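PDB 3HMZ: flavin reductase domain protein, FMN-binding from Shewanella baltica, which binds FMN and is probably an oxidoreductase of the flavin reductase-like, flavoredoxin family, using NAD or NADP. Local coordinates for residues R24-N27 against H28-V32. Residues are numbered along the deposited sequence; the frame is centred on the assembly and turned at random.
Sequences RLLN and HGPTV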
ATOM      1  N   ARG A  24      -5.710 -10.402  -0.199  1.00 16.40           N
ATOM      2  CA  ARG A  24      -4.307 -10.843  -0.133  1.00 15.85           C
ATOM      3  C   ARG A  24      -3.502 -10.491  -1.388  1.00 15.38           C
ATOM      4  O   ARG A  24      -2.287 -10.379  -1.347  1.00 16.19           O
ATOM      5  CB  ARG A  24      -4.216 -12.327   0.130  1.00 16.65           C
ATOM      6  CG  ARG A  24      -4.760 -12.686   1.499  1.00 17.54           C
ATOM      7  CD  ARG A  24      -4.566 -14.104   1.764  1.00 18.17           C
ATOM      8  NE  ARG A  24      -5.160 -14.512   3.037  1.00 19.14           N
ATOM      9  CZ  ARG A  24      -5.139 -15.759   3.478  1.00 18.45           C
ATOM     10  NH1 ARG A  24      -4.620 -16.727   2.741  1.00 18.74           N
ATOM     11  NH2 ARG A  24      -5.700 -16.045   4.647  1.00 19.96           N
ATOM     12  N   LEU A  25      -4.212 -10.282  -2.500  1.00 15.29           N
ATOM     13  CA  LEU A  25      -3.579  -9.913  -3.747  1.00 14.83           C
ATOM     14  C   LEU A  25      -2.888  -8.537  -3.635  1.00 14.18           C
ATOM     15  O   LEU A  25      -1.997  -8.226  -4.429  1.00 14.63           O
ATOM     16  CB  LEU A  25      -4.604  -9.906  -4.895  1.00 14.10           C
ATOM     17  CG  LEU A  25      -5.234 -11.280  -5.170  1.00 14.67           C
ATOM     18  CD1 LEU A  25      -6.419 -11.176  -6.160  1.00 15.95           C
ATOM     19  CD2 LEU A  25      -4.202 -12.314  -5.661  1.00 16.16           C
ATOM     20  N   LEU A  26      -3.358  -7.683  -2.712  1.00 14.08           N
ATOM     21  CA  LEU A  26      -2.827  -6.344  -2.552  1.00 14.83           C
ATOM     22  C   LEU A  26      -2.145  -6.112  -1.210  1.00 13.96           C
ATOM     23  O   LEU A  26      -1.710  -5.002  -0.943  1.00 15.50           O
ATOM     24  CB  LEU A  26      -3.949  -5.312  -2.708  1.00 15.18           C
ATOM     25  CG  LEU A  26      -4.698  -5.331  -4.029  1.00 16.05           C
ATOM     26  CD1 LEU A  26      -5.799  -4.289  -4.045  1.00 18.03           C
ATOM     27  CD2 LEU A  26      -3.746  -5.157  -5.233  1.00 17.47           C
ATOM     28  N   ASN A  27      -2.117  -7.127  -0.340  1.00 13.88           N
ATOM     29  CA  ASN A  27      -1.713  -6.907   1.055  1.00 14.70           C
ATOM     30  C   ASN A  27      -0.274  -6.438   1.236  1.00 14.57           C
ATOM     31  O   ASN A  27       0.005  -5.646   2.139  1.00 15.31           O
ATOM     32  CB  ASN A  27      -2.016  -8.138   1.899  1.00 16.83           C
ATOM     33  CG  ASN A  27      -2.801  -7.824   3.141  1.00 19.16           C
ATOM     34  OD1 ASN A  27      -3.569  -6.883   3.170  1.00 23.10           O
ATOM     35  ND2 ASN A  27      -2.669  -8.667   4.142  1.00 24.65           N
ATOM     36  N   HIS A  28       0.594  -6.891   0.328  1.00 14.37           N
ATOM     37  CA  HIS A  28       1.992  -6.523   0.324  1.00 13.48           C
ATOM     38  C   HIS A  28       2.268  -5.133  -0.305  1.00 14.21           C
ATOM     39  O   HIS A  28       3.422  -4.722  -0.422  1.00 13.94           O
ATOM     40  CB  HIS A  28       2.833  -7.607  -0.329  1.00 13.57           C
ATOM     41  CG  HIS A  28       2.509  -7.846  -1.760  1.00 14.73           C
ATOM     42  ND1 HIS A  28       1.248  -8.208  -2.195  1.00 14.99           N
ATOM     43  CD2 HIS A  28       3.310  -7.864  -2.843  1.00 14.60           C
ATOM     44  CE1 HIS A  28       1.282  -8.373  -3.508  1.00 15.06           C
ATOM     45  NE2 HIS A  28       2.523  -8.161  -3.929  1.00 14.77           N
ATOM     46  N   GLY A  29       1.199  -4.413  -0.689  1.00 13.54           N
ATOM     47  CA  GLY A  29       1.277  -3.059  -1.179  1.00 13.65           C
ATOM     48  C   GLY A  29       1.923  -2.840  -2.551  1.00 14.18           C
ATOM     49  O   GLY A  29       2.630  -1.850  -2.755  1.00 14.89           O
ATOM     50  N   PRO A  30       1.613  -3.700  -3.526  1.00 14.16           N
ATOM     51  CA  PRO A  30       2.195  -3.470  -4.842  1.00 13.89           C
ATOM     52  C   PRO A  30       1.625  -2.225  -5.530  1.00 13.87           C
ATOM     53  O   PRO A  30       0.489  -1.833  -5.283  1.00 15.24           O
ATOM     54  CB  PRO A  30       1.732  -4.704  -5.635  1.00 15.46           C
ATOM     55  CG  PRO A  30       0.382  -5.064  -5.011  1.00 15.53           C
ATOM     56  CD  PRO A  30       0.628  -4.797  -3.553  1.00 14.40           C
ATOM     57  N   THR A  31       2.413  -1.680  -6.436  1.00 14.17           N
ATOM     58  CA  THR A  31       1.942  -0.696  -7.388  1.00 13.95           C
ATOM     59  C   THR A  31       1.087  -1.494  -8.384  1.00 14.11           C
ATOM     60  O   THR A  31       1.423  -2.625  -8.735  1.00 15.22           O
ATOM     61  CB  THR A  31       3.122   0.009  -8.036  1.00 14.95           C
ATOM     62  OG1 THR A  31       3.759   0.794  -7.017  1.00 16.96           O
ATOM     63  CG2 THR A  31       2.687   0.874  -9.164  1.00 16.11           C
ATOM     64  N   VAL A  32      -0.050  -0.915  -8.772  1.00 14.50           N
ATOM     65  CA  VAL A  32      -1.000  -1.572  -9.635  1.00 14.39           C
ATOM     66  C   VAL A  32      -1.213  -0.846 -10.934  1.00 13.69           C
ATOM     67  O   VAL A  32      -0.726   0.280 -11.113  1.00 14.80           O
ATOM     68  CB  VAL A  32      -2.369  -1.747  -8.922  1.00 14.16           C
ATOM     69  CG1 VAL A  32      -2.187  -2.466  -7.574  1.00 14.75           C
ATOM     70  CG2 VAL A  32      -3.060  -0.397  -8.668  1.00 14.81           C
TER
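Leu-26 and Gly-29 close a type I beta turn: the N-H of Gly-29 bonds to the carbonyl O of Leu-26 at 3.0 Å. The His-28 side chain turns back toward Leu-25, with Pro-30 packed on its ring. CG stands between the backbone N and the carbonyl carbon (chi1 63°), which carries the imidazole back toward the residues before it. CB lies 3.7 Å from Asn-27 C; farther out, ND1 stays 3.9 Å from Leu-25 O. CE1 comes nearer, 3.4 Å from that same oxygen, which sits at the ring edge close to its plane; this buried carbonyl has no hydrogen-bond partner. At the tip, NE2 is hydrogen-bonded to Ser-180 OG. Pro-30 CD lies over the centre of one ring face, 3.6 Å above the plane, and Trp-169 meets the ring edge-to-face. With an alanine in place of His-28, Ser-180 OG would probably lose this partner, and the space under Pro-30 CD and beside Trp-169 would be left unfilled. Pro-30 also touches the first half of the turn, its CD 3.5 Å from Leu-26 O. Leu-26 reaches forward with CD2, which packs 4.1 Å from Pro-30 CG and 3.9 Å from Val-32 CG1; its side chain crosses both at about a right angle. The turn lies in the loop between strand 14-16 and strand 32-38, which Val-32 begins; Leu-26 and Val-32 rest on Cys-50 of strand 41-55, and Leu-26 and Pro-30 on Val-84 of strand 79-84. The turn also reaches the second subunit, where Asn-27 OD1 accepts a hydrogen bond from NE1 of Trp-49 of that subunit, an FMN-binding residue, so the turn joins the flavin-bearing sheet to the dimer interface.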